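Side-chain contacts in purine nucleoside phosphorylase (Thermus thermophilus, PDB 1ODK), which probably catalyses the phosphate-dependent cleavage of purine nucleosides into the free base and a ribose 1-phosphate sugar: residues Val110-Thr115 / Arg168-Tyr173; Pro127-Glu132 / Ala184-Gly189; Ala136-Ala141 / His148-Val153; Asp157-Thr162 / Phe178-Ser183. One frame throughout, in Å; residues are numbered along the deposited sequence.

Contact 1 of 4, residues Val110-Thr115 / Arg168-Tyr173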
# COMPACT_ATOMS: atom_id res chain seq x y z
N VAL B 110 15.00 -10.45 -2.87
CA VAL B 110 14.08 -9.36 -2.53
C VAL B 110 12.95 -9.45 -3.55
O VAL B 110 13.20 -9.40 -4.75
CB VAL B 110 14.78 -7.98 -2.61
CG1 VAL B 110 13.77 -6.86 -2.41
CG2 VAL B 110 15.86 -7.90 -1.54
N PRO B 111 11.70 -9.59 -3.09
CA PRO B 111 10.57 -9.69 -4.01
C PRO B 111 10.03 -8.37 -4.56
O PRO B 111 9.08 -7.81 -4.01
CB PRO B 111 9.54 -10.46 -3.20
CG PRO B 111 9.74 -9.88 -1.83
CD PRO B 111 11.26 -9.76 -1.69
N LEU B 112 10.63 -7.89 -5.64
CA LEU B 112 10.18 -6.64 -6.26
C LEU B 112 9.25 -6.96 -7.44
O LEU B 112 8.98 -6.11 -8.28
CB LEU B 112 11.38 -5.84 -6.78
CG LEU B 112 12.44 -5.43 -5.76
CD1 LEU B 112 13.50 -4.59 -6.46
CD2 LEU B 112 11.79 -4.65 -4.62
N ASP B 113 8.76 -8.20 -7.47
CA ASP B 113 7.89 -8.67 -8.54
C ASP B 113 6.42 -8.83 -8.14
O ASP B 113 6.10 -9.05 -6.97
CB ASP B 113 8.41 -10.01 -9.05
CG ASP B 113 8.18 -11.12 -8.05
OD1 ASP B 113 7.45 -12.07 -8.39
OD2 ASP B 113 8.72 -11.04 -6.93
N GLY B 114 5.53 -8.76 -9.13
CA GLY B 114 4.11 -8.89 -8.86
C GLY B 114 3.59 -10.32 -8.77
O GLY B 114 2.47 -10.54 -8.31
N THR B 115 4.37 -11.29 -9.22
CA THR B 115 3.93 -12.67 -9.15
C THR B 115 3.92 -13.15 -7.70
O THR B 115 2.93 -13.73 -7.24
CB THR B 115 4.84 -13.60 -9.99
OG1 THR B 115 4.80 -13.18 -11.36
CG2 THR B 115 4.35 -15.05 -9.92
N ARG B 168 22.36 1.14 -6.90
CA ARG B 168 23.33 1.44 -5.84
C ARG B 168 22.64 1.58 -4.49
O ARG B 168 23.18 1.17 -3.47
CB ARG B 168 24.10 2.73 -6.15
CG ARG B 168 24.80 2.73 -7.50
CD ARG B 168 25.84 3.84 -7.56
NE ARG B 168 26.07 4.31 -8.93
CZ ARG B 168 25.31 5.23 -9.53
NH1 ARG B 168 24.29 5.77 -8.88
NH2 ARG B 168 25.58 5.60 -10.77
N ALA B 169 21.44 2.17 -4.49
CA ALA B 169 20.68 2.34 -3.26
C ALA B 169 20.34 0.98 -2.67
O ALA B 169 20.48 0.76 -1.47
CB ALA B 169 19.40 3.13 -3.53
N TRP B 170 19.89 0.06 -3.52
CA TRP B 170 19.55 -1.29 -3.07
C TRP B 170 20.77 -2.05 -2.56
O TRP B 170 20.67 -2.86 -1.64
CB TRP B 170 18.88 -2.08 -4.21
CG TRP B 170 17.40 -1.86 -4.28
CD1 TRP B 170 16.71 -1.19 -5.25
CD2 TRP B 170 16.43 -2.29 -3.32
NE1 TRP B 170 15.37 -1.18 -4.95
CE2 TRP B 170 15.17 -1.85 -3.77
CE3 TRP B 170 16.50 -3.01 -2.12
CZ2 TRP B 170 13.99 -2.10 -3.07
CZ3 TRP B 170 15.32 -3.26 -1.42
CH2 TRP B 170 14.09 -2.81 -1.89
N ALA B 171 21.93 -1.80 -3.17
CA ALA B 171 23.16 -2.47 -2.74
C ALA B 171 23.48 -2.11 -1.29
O ALA B 171 24.07 -2.91 -0.56
CB ALA B 171 24.32 -2.08 -3.65
N ARG B 172 23.09 -0.91 -0.87
CA ARG B 172 23.34 -0.48 0.49
C ARG B 172 22.50 -1.30 1.46
O ARG B 172 22.73 -1.27 2.67
CB ARG B 172 23.05 1.02 0.65
CG ARG B 172 24.05 1.91 -0.09
CD ARG B 172 24.01 3.35 0.40
NE ARG B 172 22.86 4.10 -0.12
CZ ARG B 172 22.82 4.66 -1.33
NH1 ARG B 172 23.86 4.55 -2.15
NH2 ARG B 172 21.74 5.32 -1.72
N TYR B 173 21.53 -2.04 0.92
CA TYR B 173 20.68 -2.89 1.74
C TYR B 173 21.02 -4.37 1.54
O TYR B 173 20.26 -5.25 1.93
CB TYR B 173 19.21 -2.62 1.42
CG TYR B 173 18.75 -1.29 1.94
CD1 TYR B 173 18.10 -1.18 3.17
CD2 TYR B 173 19.02 -0.11 1.24
CE1 TYR B 173 17.74 0.06 3.69
CE2 TYR B 173 18.67 1.14 1.75
CZ TYR B 173 18.03 1.21 2.98
OH TYR B 173 17.70 2.44 3.50
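Val-110 and Leu-112 reach out from strand 108-112 to the indole of Trp-170, and the closest approaches are at the six-membered end of that ring system. Leu-112 does the nearer work. Its CD2 lies 3.7 Å from Trp-170 CZ2, while CD1 sits over one face of the indole, displaced toward the rim, and reaches back toward NE1 and CE2. CG of Leu-112 stands anti to its carbonyl carbon (chi1 -59°), which carries both methyls to the ring. Val-110 adds one branch: CG1, anti to the backbone N, comes within 4.0 Å of Trp-170 CZ3. The indole belongs to helix 164-171, the helix of a beta-alpha-beta crossover that joins the parallel neighbours 152-156 and 175-179; the ring thus links the crossover helix to strand 108-112, the other neighbour of 152-156. Pro-124 of a second subunit packs on both Val-110 and Trp-170. The contact is small, 121 Å² in all, and its outer side is looser: Trp-170 and Leu-112 are still partly exposed, and a glycerol, probably from the crystallisation liquor, lies about 4 Å from the Trp-170 side chain.

Contact 2 of 4, residues Pro127-Glu132 / Ala184-Gly189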
# COMPACT_ATOMS: atom_id res chain seq x y z
N PRO B 127 11.64 -14.41 0.45
CA PRO B 127 11.92 -15.53 -0.45
C PRO B 127 13.32 -16.08 -0.22
O PRO B 127 14.30 -15.35 -0.36
CB PRO B 127 11.78 -14.90 -1.84
CG PRO B 127 10.82 -13.74 -1.62
CD PRO B 127 11.31 -13.19 -0.30
N VAL B 128 13.40 -17.35 0.14
CA VAL B 128 14.68 -18.01 0.37
C VAL B 128 14.70 -19.40 -0.25
O VAL B 128 13.66 -20.05 -0.39
CB VAL B 128 15.01 -18.14 1.89
CG1 VAL B 128 15.28 -16.77 2.49
CG2 VAL B 128 13.86 -18.82 2.62
N PRO B 129 15.88 -19.88 -0.65
CA PRO B 129 15.99 -21.21 -1.26
C PRO B 129 15.82 -22.29 -0.20
O PRO B 129 15.70 -21.99 0.99
CB PRO B 129 17.41 -21.20 -1.83
CG PRO B 129 18.15 -20.36 -0.80
CD PRO B 129 17.19 -19.21 -0.58
N ASP B 130 15.78 -23.54 -0.63
CA ASP B 130 15.69 -24.64 0.32
C ASP B 130 17.04 -24.59 1.04
O ASP B 130 18.07 -24.41 0.39
CB ASP B 130 15.55 -25.98 -0.41
CG ASP B 130 15.74 -27.15 0.51
OD1 ASP B 130 14.86 -27.39 1.36
OD2 ASP B 130 16.79 -27.82 0.40
N PRO B 131 17.06 -24.76 2.37
CA PRO B 131 18.38 -24.69 3.01
C PRO B 131 19.43 -25.69 2.54
O PRO B 131 20.59 -25.32 2.34
CB PRO B 131 18.05 -24.82 4.51
CG PRO B 131 16.69 -25.45 4.54
CD PRO B 131 15.98 -24.86 3.36
N GLU B 132 19.04 -26.94 2.32
CA GLU B 132 19.98 -27.96 1.87
C GLU B 132 20.55 -27.64 0.48
O GLU B 132 21.75 -27.75 0.25
CB GLU B 132 19.32 -29.34 1.86
CG GLU B 132 19.00 -29.91 3.23
CD GLU B 132 20.23 -30.14 4.09
OE1 GLU B 132 21.36 -30.14 3.54
OE2 GLU B 132 20.08 -30.33 5.32
N ALA B 184 9.99 -15.88 -7.12
CA ALA B 184 8.86 -16.78 -7.36
C ALA B 184 9.24 -18.25 -7.17
O ALA B 184 8.46 -19.04 -6.62
CB ALA B 184 8.30 -16.56 -8.78
N LEU B 185 10.42 -18.62 -7.64
CA LEU B 185 10.88 -20.00 -7.49
C LEU B 185 10.96 -20.35 -6.01
O LEU B 185 10.47 -21.39 -5.57
CB LEU B 185 12.25 -20.16 -8.14
CG LEU B 185 12.97 -21.51 -7.95
CD1 LEU B 185 12.20 -22.62 -8.66
CD2 LEU B 185 14.39 -21.38 -8.50
N PHE B 186 11.59 -19.46 -5.24
CA PHE B 186 11.76 -19.68 -3.80
C PHE B 186 10.41 -19.80 -3.11
O PHE B 186 10.20 -20.71 -2.30
CB PHE B 186 12.57 -18.53 -3.19
CG PHE B 186 14.03 -18.51 -3.60
CD1 PHE B 186 14.84 -17.42 -3.30
CD2 PHE B 186 14.59 -19.60 -4.27
CE1 PHE B 186 16.19 -17.41 -3.66
CE2 PHE B 186 15.94 -19.60 -4.64
CZ PHE B 186 16.74 -18.50 -4.33
N LEU B 187 9.49 -18.88 -3.42
CA LEU B 187 8.16 -18.91 -2.83
C LEU B 187 7.45 -20.22 -3.16
O LEU B 187 6.92 -20.90 -2.27
CB LEU B 187 7.32 -17.74 -3.35
CG LEU B 187 5.85 -17.73 -2.91
CD1 LEU B 187 5.79 -17.61 -1.40
CD2 LEU B 187 5.10 -16.58 -3.57
N LEU B 188 7.45 -20.58 -4.44
CA LEU B 188 6.79 -21.81 -4.86
C LEU B 188 7.44 -23.05 -4.24
O LEU B 188 6.77 -24.05 -4.01
CB LEU B 188 6.78 -21.91 -6.39
CG LEU B 188 5.79 -20.93 -7.03
CD1 LEU B 188 5.92 -20.97 -8.55
CD2 LEU B 188 4.36 -21.28 -6.60
N GLY B 189 8.74 -22.98 -3.98
CA GLY B 189 9.42 -24.10 -3.37
C GLY B 189 8.79 -24.40 -2.02
O GLY B 189 8.51 -25.56 -1.68
O HOH W 1 12.07 -22.09 -1.07
O HOH W 2 10.90 -18.77 0.39
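Phe-186 lies under the extended run Pro-127 to Pro-129, and its contacts sort into apolar and water-mediated ones. The apolar set centres on one ring face. The peptide link from Val-128 to Pro-129 passes across that face, with Val-128 C toward the rim and Pro-129 N over the middle. The pyrrolidine of Pro-129 continues the cover: its CD makes a CH-pi contact 3.9 Å from the centroid of the Phe-186 ring and 19° off the normal, and its CB comes to 3.6 Å from Phe-186 CE2. Nearer the root of the side chain, Pro-127 CB meets Phe-186 CB at 4.0 Å. With CG anti to its carbonyl carbon (chi1 -70°), the ring is carried toward the run and lies along Pro-129, the two side chains pointing the same way. An alanine here would remove the surface on which Pro-129 rests, and is likely to open a gap beneath the proline-rich run and let it shift.

The run leads into helix 131-144, with Asp-130 as the N-cap whose OD2 accepts from Val-133 N, which places the contact between the start of that helix and helix 182-192.

Polar links across the contact go through water. Water 1 donates to Val-128 O at 2.7 Å and to Phe-186 O at 2.6 Å, a tight bridge between two buried carbonyls. Water 2 accepts from Val-128 N at 2.9 Å and gives only a weak bond to Phe-186 O. Pro-129 O turns elsewhere, taking hydrogen bonds from Arg-190 and from Gln-107 of a second subunit.

Contact 3 of 4, residues Ala136-Ala141 / His148-Val153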
# COMPACT_ATOMS: atom_id res chain seq x y z
N ALA B 136 24.42 -26.88 -0.50
CA ALA B 136 25.11 -27.66 -1.52
C ALA B 136 25.70 -26.77 -2.61
O ALA B 136 26.82 -27.01 -3.07
CB ALA B 136 24.17 -28.69 -2.13
N LEU B 137 24.95 -25.75 -3.03
CA LEU B 137 25.44 -24.84 -4.07
C LEU B 137 26.67 -24.08 -3.55
O LEU B 137 27.65 -23.90 -4.27
CB LEU B 137 24.35 -23.85 -4.48
CG LEU B 137 23.18 -24.41 -5.31
CD1 LEU B 137 22.05 -23.37 -5.40
CD2 LEU B 137 23.69 -24.78 -6.70
N TRP B 138 26.59 -23.63 -2.30
CA TRP B 138 27.70 -22.90 -1.69
C TRP B 138 28.93 -23.80 -1.59
O TRP B 138 30.04 -23.42 -1.97
CB TRP B 138 27.28 -22.42 -0.29
CG TRP B 138 28.19 -21.41 0.33
CD1 TRP B 138 29.44 -21.04 -0.09
CD2 TRP B 138 27.94 -20.65 1.53
NE1 TRP B 138 29.98 -20.11 0.77
CE2 TRP B 138 29.07 -19.85 1.77
CE3 TRP B 138 26.85 -20.58 2.42
CZ2 TRP B 138 29.16 -18.99 2.87
CZ3 TRP B 138 26.94 -19.72 3.52
CH2 TRP B 138 28.09 -18.93 3.73
N ARG B 139 28.72 -25.01 -1.07
CA ARG B 139 29.81 -25.97 -0.92
C ARG B 139 30.48 -26.33 -2.24
O ARG B 139 31.71 -26.44 -2.31
CB ARG B 139 29.30 -27.25 -0.25
CG ARG B 139 29.12 -27.11 1.25
CD ARG B 139 28.48 -28.34 1.85
NE ARG B 139 28.39 -28.24 3.31
CZ ARG B 139 27.75 -29.11 4.08
NH1 ARG B 139 27.14 -30.15 3.53
NH2 ARG B 139 27.72 -28.94 5.39
N ARG B 140 29.69 -26.53 -3.28
CA ARG B 140 30.25 -26.87 -4.58
C ARG B 140 31.00 -25.68 -5.18
O ARG B 140 32.04 -25.86 -5.81
CB ARG B 140 29.15 -27.34 -5.54
CG ARG B 140 28.52 -28.69 -5.18
CD ARG B 140 29.57 -29.79 -5.03
NE ARG B 140 29.97 -29.97 -3.63
CZ ARG B 140 31.15 -30.44 -3.24
NH1 ARG B 140 32.07 -30.77 -4.13
NH2 ARG B 140 31.41 -30.58 -1.94
N ALA B 141 30.47 -24.48 -4.99
CA ALA B 141 31.13 -23.28 -5.51
C ALA B 141 32.50 -23.14 -4.86
O ALA B 141 33.49 -22.81 -5.52
CB ALA B 141 30.28 -22.05 -5.22
N HIS B 148 33.16 -16.23 -6.51
CA HIS B 148 31.73 -16.15 -6.24
C HIS B 148 31.43 -15.38 -4.98
O HIS B 148 32.31 -15.11 -4.16
CB HIS B 148 31.15 -17.56 -6.09
CG HIS B 148 31.66 -18.29 -4.89
ND1 HIS B 148 32.96 -18.73 -4.78
CD2 HIS B 148 31.06 -18.60 -3.72
CE1 HIS B 148 33.14 -19.30 -3.60
NE2 HIS B 148 32.00 -19.23 -2.93
N ARG B 149 30.15 -15.03 -4.82
CA ARG B 149 29.67 -14.31 -3.65
C ARG B 149 28.40 -15.03 -3.19
O ARG B 149 27.76 -15.74 -3.96
CB ARG B 149 29.34 -12.85 -4.01
CG ARG B 149 30.54 -11.99 -4.40
CD ARG B 149 31.51 -11.83 -3.23
NE ARG B 149 30.85 -11.24 -2.07
CZ ARG B 149 30.48 -9.97 -1.97
NH1 ARG B 149 30.70 -9.13 -2.98
NH2 ARG B 149 29.86 -9.55 -0.88
N VAL B 150 28.06 -14.84 -1.92
CA VAL B 150 26.87 -15.46 -1.35
C VAL B 150 26.04 -14.36 -0.71
O VAL B 150 26.50 -13.63 0.17
CB VAL B 150 27.25 -16.52 -0.29
CG1 VAL B 150 26.00 -17.19 0.26
CG2 VAL B 150 28.18 -17.56 -0.91
N GLY B 151 24.80 -14.22 -1.17
CA GLY B 151 23.96 -13.18 -0.61
C GLY B 151 22.65 -12.94 -1.34
O GLY B 151 22.14 -13.80 -2.05
N LEU B 152 22.13 -11.73 -1.15
CA LEU B 152 20.86 -11.35 -1.75
C LEU B 152 20.89 -10.88 -3.19
O LEU B 152 21.85 -10.25 -3.64
CB LEU B 152 20.21 -10.22 -0.94
CG LEU B 152 19.71 -10.49 0.48
CD1 LEU B 152 19.26 -9.16 1.09
CD2 LEU B 152 18.58 -11.51 0.44
N VAL B 153 19.81 -11.20 -3.90
CA VAL B 153 19.62 -10.73 -5.25
C VAL B 153 18.25 -10.09 -5.14
O VAL B 153 17.57 -10.26 -4.12
CB VAL B 153 19.58 -11.87 -6.32
CG1 VAL B 153 20.93 -12.56 -6.41
CG2 VAL B 153 18.47 -12.87 -6.00
O HOH W 3 32.38 -19.04 -0.18
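Trp-138 is the first residue of 136-141 to meet the strand, and it does so with Val-150 against one face of its indole. CG of Trp-138 is anti to the backbone N (chi1 -168°), which swings the pyrrole half across to the strand. There Val-150 CG2 makes a CH-pi contact, 3.6 Å from the centroid of the five-membered ring and 13° off its normal; its nearest atom is Trp-138 NE1, at 3.5 Å. The two side chains cross at about a right angle, with Val-150 CG1 farther along toward CE3. At the indole edge, in the ring plane, Trp-138 NE1 donates to water 3 at 2.8 Å, and the same water bonds His-148 NE2, also at 2.8 Å. Replacing Trp-138 by leucine would take away the ring and its N-H, and would probably open a gap beside Val-150 and cost water 3 its indole donor.

The 136-141 part of helix 131-144 runs back against strand 148-150, 152° between their N-to-C directions and 9.9 Å between the segment axes, a near-antiparallel helix-to-strand return, the strand then pairing with 103-106. Beyond it, Gly-151 turns the chain a corner into strand 152-156.

One turn on from Trp-138, Ala-141 sets its CB over the centre of the His-148 imidazole, 3.9 Å from the centroid, a second CH-pi contact. His-148 is held at both ring nitrogens, since ND1 is hydrogen-bonded to Tyr-146 O while NE2 has the water. From a second subunit, Arg-135 makes a cation-pi contact with Trp-138, and Pro-131 packs on both Trp-138 and Val-150.

Contact 4 of 4, residues Asp157-Thr162 / Phe178-Ser183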
# COMPACT_ATOMS: atom_id res chain seq x y z
N ASP B 157 10.48 -6.91 -12.01
CA ASP B 157 9.58 -7.09 -13.16
C ASP B 157 9.96 -6.21 -14.35
O ASP B 157 9.89 -6.65 -15.49
CB ASP B 157 8.14 -6.76 -12.77
CG ASP B 157 7.43 -7.90 -12.06
OD1 ASP B 157 6.35 -7.66 -11.49
OD2 ASP B 157 7.95 -9.04 -12.09
N ALA B 158 10.33 -4.96 -14.07
CA ALA B 158 10.67 -4.00 -15.13
C ALA B 158 12.16 -3.79 -15.35
O ALA B 158 12.77 -2.86 -14.81
CB ALA B 158 9.99 -2.65 -14.84
N PHE B 159 12.74 -4.66 -16.17
CA PHE B 159 14.16 -4.64 -16.52
C PHE B 159 14.66 -3.24 -16.86
O PHE B 159 15.71 -2.81 -16.37
CB PHE B 159 14.37 -5.57 -17.73
CG PHE B 159 15.81 -5.75 -18.12
CD1 PHE B 159 16.60 -6.72 -17.52
CD2 PHE B 159 16.38 -4.96 -19.12
CE1 PHE B 159 17.93 -6.91 -17.89
CE2 PHE B 159 17.71 -5.13 -19.50
CZ PHE B 159 18.49 -6.11 -18.89
N TYR B 160 13.91 -2.52 -17.68
CA TYR B 160 14.33 -1.19 -18.10
C TYR B 160 13.93 -0.02 -17.20
O TYR B 160 14.16 1.12 -17.56
CB TYR B 160 13.86 -0.94 -19.55
CG TYR B 160 14.64 -1.74 -20.56
CD1 TYR B 160 14.11 -2.89 -21.15
CD2 TYR B 160 15.95 -1.38 -20.89
CE1 TYR B 160 14.87 -3.67 -22.04
CE2 TYR B 160 16.71 -2.15 -21.77
CZ TYR B 160 16.17 -3.28 -22.34
OH TYR B 160 16.95 -4.04 -23.19
N ALA B 161 13.36 -0.31 -16.04
CA ALA B 161 12.96 0.75 -15.12
C ALA B 161 14.07 1.08 -14.12
O ALA B 161 14.25 2.24 -13.74
CB ALA B 161 11.69 0.33 -14.36
N THR B 162 14.83 0.07 -13.71
CA THR B 162 15.89 0.28 -12.72
C THR B 162 17.10 1.06 -13.21
O THR B 162 17.79 0.65 -14.14
CB THR B 162 16.36 -1.07 -12.16
OG1 THR B 162 15.23 -1.76 -11.60
CG2 THR B 162 17.41 -0.87 -11.06
N PHE B 178 20.61 -7.85 -9.69
CA PHE B 178 19.21 -7.96 -10.05
C PHE B 178 18.99 -9.04 -11.11
O PHE B 178 19.77 -9.18 -12.04
CB PHE B 178 18.68 -6.64 -10.63
CG PHE B 178 18.53 -5.54 -9.62
CD1 PHE B 178 19.65 -4.93 -9.07
CD2 PHE B 178 17.27 -5.13 -9.22
CE1 PHE B 178 19.51 -3.92 -8.12
CE2 PHE B 178 17.12 -4.11 -8.28
CZ PHE B 178 18.24 -3.51 -7.73
N GLU B 179 17.91 -9.80 -10.95
CA GLU B 179 17.55 -10.82 -11.92
C GLU B 179 16.02 -10.81 -11.95
O GLU B 179 15.41 -9.89 -11.39
CB GLU B 179 18.15 -12.19 -11.55
CG GLU B 179 17.98 -12.62 -10.12
CD GLU B 179 16.62 -13.22 -9.86
OE1 GLU B 179 16.33 -14.29 -10.44
OE2 GLU B 179 15.85 -12.61 -9.10
N MET B 180 15.38 -11.78 -12.59
CA MET B 180 13.92 -11.71 -12.69
C MET B 180 13.15 -13.01 -12.47
O MET B 180 12.06 -13.18 -13.03
CB MET B 180 13.56 -11.16 -14.08
CG MET B 180 14.22 -9.82 -14.42
SD MET B 180 13.99 -9.32 -16.16
CE MET B 180 12.23 -9.01 -16.17
N GLU B 181 13.67 -13.92 -11.65
CA GLU B 181 12.96 -15.18 -11.46
C GLU B 181 13.03 -15.80 -10.07
O GLU B 181 12.08 -16.47 -9.64
CB GLU B 181 13.49 -16.21 -12.47
CG GLU B 181 13.19 -15.91 -13.94
CD GLU B 181 14.13 -14.90 -14.58
OE1 GLU B 181 13.83 -14.48 -15.71
OE2 GLU B 181 15.16 -14.53 -13.96
N ALA B 182 14.14 -15.59 -9.38
CA ALA B 182 14.37 -16.19 -8.07
C ALA B 182 13.27 -16.11 -7.01
O ALA B 182 12.92 -17.12 -6.41
CB ALA B 182 15.67 -15.65 -7.48
N SER B 183 12.73 -14.92 -6.77
CA SER B 183 11.70 -14.77 -5.75
C SER B 183 10.53 -15.76 -5.90
O SER B 183 10.14 -16.42 -4.94
CB SER B 183 11.16 -13.33 -5.75
OG SER B 183 10.53 -13.04 -6.98
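The backbones come nearest at Asp-157 and Met-180, whose CA atoms lie 6.4 Å apart where the loop after strand 152-156 passes the end of strand 175-179. Met-180 fills the space between them. Its extended chi2 (171°) carries SD to Phe-159, 3.9 Å from Phe-159 CD1; at 5.2 Å from the ring centroid this is an oblique Met-aromatic contact. The bend at chi3 (68°) then turns CE of Met-180 to Asp-157 O, 3.4 Å away. Phe-159 in turn puts its CD2 over the centre of the Tyr-160 ring. Farther along, Thr-162 lays CG2 over one face of Phe-178, toward the rim, at a looser 4.3 Å from Phe-178 CE2, while its OG1 turns to Glu-156.

On the other segment Glu-179 points its CB away from the loop and curls back to the amides that follow. Glu-179 OE1 accepts from Ala-182 N at 2.8 Å, on the syn side and close to the carboxylate plane, and from Glu-181 N at 2.9 Å, from above that plane. Arg-87 forms salt bridges with both Glu-179 and Glu-181, tying this turn to strand 84-93.

Asp-157 OD1 accepts from Gly-114 N at the start of helix 114-120, and a third subunit closes in with His-5, edge-to-face with Phe-159, and with Gln-118, bonded to Asp-157 N and Ala-158 N. The contact thus lies where strand 175-179 turns into helix 182-192, against the loop that leads from strand 152-156 to helix 164-171.

From the N terminus, 110-115 opens contact 1, 127-132 opens contact 2 and 136-141 opens contact 3, which closes first, at 148-153, as a short helix-to-strand loop nested inside both others. Contact 4 then opens at 157-162. Contact 1 closes at 168-173, contact 4 at 178-183 and contact 2 at 184-189, so contact 4 is nested in contact 2, while contact 1 crosses both. Strands 108-112, 152-156 and 175-179 tie contacts 1, 3 and 4 into one sheet, for instance by a probable hydrogen bond from Val-110 N to Val-153 O. Asp-113 and Ser-183 link contacts 1 and 4. Helix 131-144 joins contacts 2 and 3, and helix 182-192 joins 2 and 4.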